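Local coordinates for protein geranyltranstransferase (Staphylococcus aureus, PDB 1RTR) that probably catalyses the head-to-tail condensation of isopentenyl diphosphate with allylic diphosphates to make farnesyl diphosphate, a precursor of bacterial isoprenoids, at residues 49-54 with 184-189; 54-59 with 190-195. All coordinates share one frame; numbering follows the deposited sequence.

Contact 1 (49-54 with 184-189); sequences LLLLTL and FAVMSA
Leu50 and Thr53 of helix 45-56 pack against Ala185, Val186 and Ala189 of helix 179-193, joining two roughly parallel helices of the all-helical polyprenyl synthase fold. The axes of segments 49-54 and 184-189 approach to 7.9 Å and cross at -34°, a closeness consistent with the small methyls of Ala185 and Ala189, both directed at the partner helix. The apolar packing centres on Leu50, a knob in the hole formed by Phe184, Ala185, Ser188 and Ala189. Its CG is anti to the backbone N (chi1 161°), which carries the two methyls across the groove: CD1 lies against Ala189 CB at 3.8 Å, while CD2 reaches the hydroxyl of Ser188 and, obliquely, CE1 of the Phe184 ring. On one flank Leu49 crosses Val186, CD2 to CG1 at 3.9 Å, and also leans on the methyl of Ala185; at the far end Leu54 lays CG on Ala189 CB. Helices 65-83, 131-145, 197-227 and 279-289 surround the pair, so the whole contact is buried.

The backbone carbonyl of Ala185 faces the CA-H of Leu50, at 3.6 Å between O and CA, a weak contact at best. Thr53 presents its methyl CG2 to Ala189 CB and the carbonyl of Val186; its hydroxyl lies against Val186 CB yet stays bonded within its own helix. There Thr53 OG1 donates to Leu49 O at 2.8 Å from above the carbonyl plane, and Thr53 N reaches the same oxygen from the opposite face.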
loop_
_atom_site.group_PDB
_atom_site.type_symbol
_atom_site.label_atom_id
_atom_site.label_comp_id
_atom_site.label_asym_id
_atom_site.label_seq_id
_atom_site.Cartn_x
_atom_site.Cartn_y
_atom_site.Cartn_z
ATOM N N LEU A 49 -2.537 17.723 -12.058
ATOM C CA LEU A 49 -3.781 17.321 -12.709
ATOM C C LEU A 49 -4.932 17.304 -11.727
ATOM O O LEU A 49 -5.979 17.883 -12.008
ATOM C CB LEU A 49 -3.638 15.950 -13.373
ATOM C CG LEU A 49 -4.794 15.464 -14.253
ATOM C CD1 LEU A 49 -5.202 16.526 -15.280
ATOM C CD2 LEU A 49 -4.404 14.178 -14.956
ATOM N N LEU A 50 -4.738 16.658 -10.576
ATOM C CA LEU A 50 -5.806 16.526 -9.578
ATOM C C LEU A 50 -6.234 17.903 -9.055
ATOM O O LEU A 50 -7.428 18.236 -9.029
ATOM C CB LEU A 50 -5.373 15.566 -8.459
ATOM C CG LEU A 50 -5.932 15.400 -7.029
ATOM C CD1 LEU A 50 -7.346 15.869 -6.778
ATOM C CD2 LEU A 50 -5.792 13.952 -6.598
ATOM N N LEU A 51 -5.243 18.700 -8.662
ATOM C CA LEU A 51 -5.455 20.083 -8.242
ATOM C C LEU A 51 -6.209 20.909 -9.292
ATOM O O LEU A 51 -7.253 21.509 -8.984
ATOM C CB LEU A 51 -4.104 20.726 -7.892
ATOM C CG LEU A 51 -3.547 20.625 -6.453
ATOM C CD1 LEU A 51 -4.329 19.687 -5.493
ATOM C CD2 LEU A 51 -2.063 20.288 -6.470
ATOM N N LEU A 52 -5.717 20.921 -10.533
ATOM C CA LEU A 52 -6.373 21.692 -11.609
ATOM C C LEU A 52 -7.789 21.207 -11.933
ATOM O O LEU A 52 -8.679 22.029 -12.198
ATOM C CB LEU A 52 -5.499 21.765 -12.869
ATOM C CG LEU A 52 -4.212 22.607 -12.709
ATOM C CD1 LEU A 52 -3.219 22.367 -13.812
ATOM C CD2 LEU A 52 -4.517 24.090 -12.596
ATOM N N THR A 53 -8.019 19.894 -11.887
ATOM C CA THR A 53 -9.368 19.353 -12.082
ATOM C C THR A 53 -10.384 19.893 -11.061
ATOM O O THR A 53 -11.522 20.228 -11.422
ATOM C CB THR A 53 -9.355 17.792 -12.068
ATOM O OG1 THR A 53 -8.483 17.300 -13.091
ATOM C CG2 THR A 53 -10.714 17.227 -12.444
ATOM N N LEU A 54 -9.988 19.957 -9.792
ATOM C CA LEU A 54 -10.845 20.555 -8.757
ATOM C C LEU A 54 -11.166 22.028 -9.056
ATOM O O LEU A 54 -12.304 22.479 -8.869
ATOM C CB LEU A 54 -10.180 20.473 -7.385
ATOM C CG LEU A 54 -10.224 19.158 -6.622
ATOM C CD1 LEU A 54 -9.338 19.266 -5.390
ATOM C CD2 LEU A 54 -11.675 18.761 -6.257
ATOM N N PHE A 184 -7.260 8.350 -11.758
ATOM C CA PHE A 184 -7.470 8.615 -10.343
ATOM C C PHE A 184 -7.441 10.122 -10.073
ATOM O O PHE A 184 -8.320 10.643 -9.391
ATOM C CB PHE A 184 -6.423 7.917 -9.452
ATOM C CG PHE A 184 -6.488 8.362 -8.020
ATOM C CD1 PHE A 184 -5.629 9.347 -7.550
ATOM C CD2 PHE A 184 -7.466 7.853 -7.173
ATOM C CE1 PHE A 184 -5.727 9.803 -6.245
ATOM C CE2 PHE A 184 -7.577 8.298 -5.876
ATOM C CZ PHE A 184 -6.696 9.276 -5.405
ATOM N N ALA A 185 -6.437 10.811 -10.613
ATOM C CA ALA A 185 -6.292 12.257 -10.417
ATOM C C ALA A 185 -7.566 13.006 -10.752
ATOM O O ALA A 185 -8.077 13.753 -9.906
ATOM C CB ALA A 185 -5.101 12.824 -11.206
ATOM N N VAL A 186 -8.126 12.799 -11.946
ATOM C CA VAL A 186 -9.304 13.595 -12.294
ATOM C C VAL A 186 -10.578 13.124 -11.608
ATOM O O VAL A 186 -11.410 13.972 -11.252
ATOM C CB VAL A 186 -9.474 13.917 -13.844
ATOM C CG1 VAL A 186 -8.254 13.514 -14.652
ATOM C CG2 VAL A 186 -10.808 13.383 -14.436
ATOM N N MET A 187 -10.717 11.806 -11.387
ATOM C CA MET A 187 -11.945 11.244 -10.810
ATOM C C MET A 187 -12.013 11.395 -9.292
ATOM O O MET A 187 -13.104 11.584 -8.729
ATOM C CB MET A 187 -12.147 9.768 -11.206
ATOM C CG MET A 187 -12.344 9.502 -12.706
ATOM S SD MET A 187 -13.583 10.571 -13.542
ATOM C CE MET A 187 -15.089 9.812 -12.879
ATOM N N SER A 188 -10.870 11.304 -8.620
ATOM C CA SER A 188 -10.822 11.654 -7.199
ATOM C C SER A 188 -11.294 13.107 -7.030
ATOM O O SER A 188 -12.093 13.412 -6.131
ATOM C CB SER A 188 -9.422 11.445 -6.608
ATOM O OG SER A 188 -8.528 12.462 -7.043
ATOM N N ALA A 189 -10.848 13.982 -7.929
ATOM C CA ALA A 189 -11.297 15.376 -7.906
ATOM C C ALA A 189 -12.799 15.465 -8.149
ATOM O O ALA A 189 -13.531 16.148 -7.422
ATOM C CB ALA A 189 -10.517 16.234 -8.909
#

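Contact 2 (54-59 with 190-195)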
loop_
_atom_site.group_PDB
_atom_site.type_symbol
_atom_site.label_atom_id
_atom_site.label_comp_id
_atom_site.label_asym_id
_atom_site.label_seq_id
_atom_site.Cartn_x
_atom_site.Cartn_y
_atom_site.Cartn_z
ATOM N N LEU A 54 -9.988 19.957 -9.792
ATOM C CA LEU A 54 -10.845 20.555 -8.757
ATOM C C LEU A 54 -11.166 22.028 -9.056
ATOM O O LEU A 54 -12.304 22.479 -8.869
ATOM C CB LEU A 54 -10.180 20.473 -7.385
ATOM C CG LEU A 54 -10.224 19.158 -6.622
ATOM C CD1 LEU A 54 -9.338 19.266 -5.390
ATOM C CD2 LEU A 54 -11.675 18.761 -6.257
ATOM N N ASP A 55 -10.156 22.770 -9.511
ATOM C CA ASP A 55 -10.341 24.175 -9.847
ATOM C C ASP A 55 -11.323 24.376 -11.008
ATOM O O ASP A 55 -12.170 25.266 -10.947
ATOM C CB ASP A 55 -9.002 24.856 -10.140
ATOM C CG ASP A 55 -9.131 26.364 -10.196
ATOM O OD1 ASP A 55 -8.983 26.948 -11.294
ATOM O OD2 ASP A 55 -9.415 27.048 -9.188
ATOM N N SER A 56 -11.216 23.537 -12.045
ATOM C CA SER A 56 -12.163 23.536 -13.160
ATOM C C SER A 56 -13.561 23.254 -12.687
ATOM O O SER A 56 -14.536 23.676 -13.316
ATOM C CB SER A 56 -11.810 22.464 -14.188
ATOM O OG SER A 56 -10.438 22.476 -14.502
ATOM N N LEU A 57 -13.670 22.496 -11.606
ATOM C CA LEU A 57 -14.974 22.102 -11.099
ATOM C C LEU A 57 -15.493 23.049 -10.003
ATOM O O LEU A 57 -16.386 22.681 -9.230
ATOM C CB LEU A 57 -14.920 20.654 -10.617
ATOM C CG LEU A 57 -15.297 19.456 -11.514
ATOM C CD1 LEU A 57 -15.345 19.742 -13.030
ATOM C CD2 LEU A 57 -14.362 18.282 -11.190
ATOM N N ASN A 58 -14.935 24.264 -9.942
ATOM C CA ASN A 58 -15.422 25.314 -9.039
ATOM C C ASN A 58 -15.220 24.996 -7.550
ATOM O O ASN A 58 -15.967 25.470 -6.691
ATOM C CB ASN A 58 -16.906 25.629 -9.311
ATOM C CG ASN A 58 -17.160 26.098 -10.737
ATOM O OD1 ASN A 58 -16.282 26.664 -11.394
ATOM N ND2 ASN A 58 -18.373 25.854 -11.222
ATOM N N THR A 59 -14.207 24.195 -7.251
ATOM C CA THR A 59 -14.024 23.689 -5.907
ATOM C C THR A 59 -12.681 24.152 -5.396
ATOM O O THR A 59 -11.729 24.287 -6.170
ATOM C CB THR A 59 -14.132 22.160 -5.931
ATOM O OG1 THR A 59 -15.470 21.802 -6.295
ATOM C CG2 THR A 59 -13.994 21.565 -4.538
ATOM N N ALA A 190 -13.277 14.746 -9.151
ATOM C CA ALA A 190 -14.699 14.773 -9.454
ATOM C C ALA A 190 -15.501 14.351 -8.238
ATOM O O ALA A 190 -16.610 14.865 -8.000
ATOM C CB ALA A 190 -14.995 13.875 -10.622
ATOM N N ASP A 191 -14.929 13.417 -7.474
ATOM C CA ASP A 191 -15.552 12.898 -6.247
ATOM C C ASP A 191 -15.530 13.899 -5.084
ATOM O O ASP A 191 -16.516 14.037 -4.347
ATOM C CB ASP A 191 -14.904 11.568 -5.839
ATOM C CG ASP A 191 -15.529 10.373 -6.546
ATOM O OD1 ASP A 191 -16.602 10.544 -7.170
ATOM O OD2 ASP A 191 -15.025 9.225 -6.545
ATOM N N ILE A 192 -14.406 14.599 -4.917
ATOM C CA ILE A 192 -14.331 15.648 -3.913
ATOM C C ILE A 192 -15.302 16.778 -4.273
ATOM O O ILE A 192 -15.997 17.305 -3.393
ATOM C CB ILE A 192 -12.901 16.155 -3.771
ATOM C CG1 ILE A 192 -12.025 15.076 -3.133
ATOM C CG2 ILE A 192 -12.872 17.467 -2.970
ATOM C CD1 ILE A 192 -10.577 15.123 -3.568
ATOM N N ALA A 193 -15.376 17.120 -5.563
ATOM C CA ALA A 193 -16.275 18.177 -6.037
ATOM C C ALA A 193 -17.743 17.771 -5.981
ATOM O O ALA A 193 -18.633 18.620 -6.002
ATOM C CB ALA A 193 -15.903 18.605 -7.439
ATOM N N ASN A 194 -18.007 16.470 -5.918
ATOM C CA ASN A 194 -19.386 15.983 -5.889
ATOM C C ASN A 194 -20.182 16.378 -7.138
ATOM O O ASN A 194 -21.364 16.704 -7.059
ATOM C CB ASN A 194 -20.091 16.463 -4.614
ATOM C CG ASN A 194 -21.433 15.808 -4.409
ATOM O OD1 ASN A 194 -22.385 16.456 -3.969
ATOM N ND2 ASN A 194 -21.529 14.523 -4.745
ATOM N N VAL A 195 -19.525 16.340 -8.290
ATOM C CA VAL A 195 -20.191 16.638 -9.558
ATOM C C VAL A 195 -21.130 15.511 -10.013
ATOM O O VAL A 195 -21.080 14.381 -9.500
ATOM C CB VAL A 195 -19.193 17.016 -10.670
ATOM C CG1 VAL A 195 -18.560 18.366 -10.362
ATOM C CG2 VAL A 195 -18.121 15.943 -10.865
#
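Leu57 sets its side chain against Ala190, Ala193 and Val195 at the close of helix 179-193. CB rests on Ala193 CB at 3.9 Å, CD2 lies over Ala190 CA, and CG meets Val195 CG1 at 3.6 Å, the side chains of Leu57 and Val195 crossing at about a right angle. Leu54 reaches the other flank through CD2, which touches Ile192 CG2 at 3.7 Å, again nearly at right angles. Between them Ala193 directs its methyl at the hydroxyl of Thr59, with CB 3.4 Å from OG1.

Both helices finish in Schellman motifs, with Asn58 and Asn194 as C-prime residues of positive phi. In the first, Thr59 N bonds to Leu54 O and Asn58 N to Asp55 O; in the second, Val195 N bonds to Ala190 O. These turns bring Thr59 and Val195 back toward the opposite segment. The hydroxyl of Thr59, anti to its carbonyl carbon (chi1 -66°), donates from OG1 to Leu57 O at 3.2 Å, well above the carbonyl plane and off the lone pairs. Farther out, Phe276 packs on Leu57, Asn58 and Val195, Leu203 of helix 197-227 lies against Leu57 and Ala190, and Asn58 ND2 bonds to Gln275 O.

How the contacts relate
Contacts 1 and 2 are successive levels of one interface between helix 45-56 and helix 179-193, their centres about 8 Å apart. The first segments, 49-54 and 54-59, overlap at Leu54, and 184-189 runs directly into 190-195. Because both helices advance in broadly the same direction, the pairs follow in the same order along the chain, although about 130 residues, mostly helical, separate the two sides. Contact 1 belongs to the buried helical body, its centre about 11 Å from the centre of the chain, whereas contact 2, its centre about 19 Å from it, marks where both helices stop and is only partly buried. The interface thus continues from helix-on-helix packing to the ends of both helices.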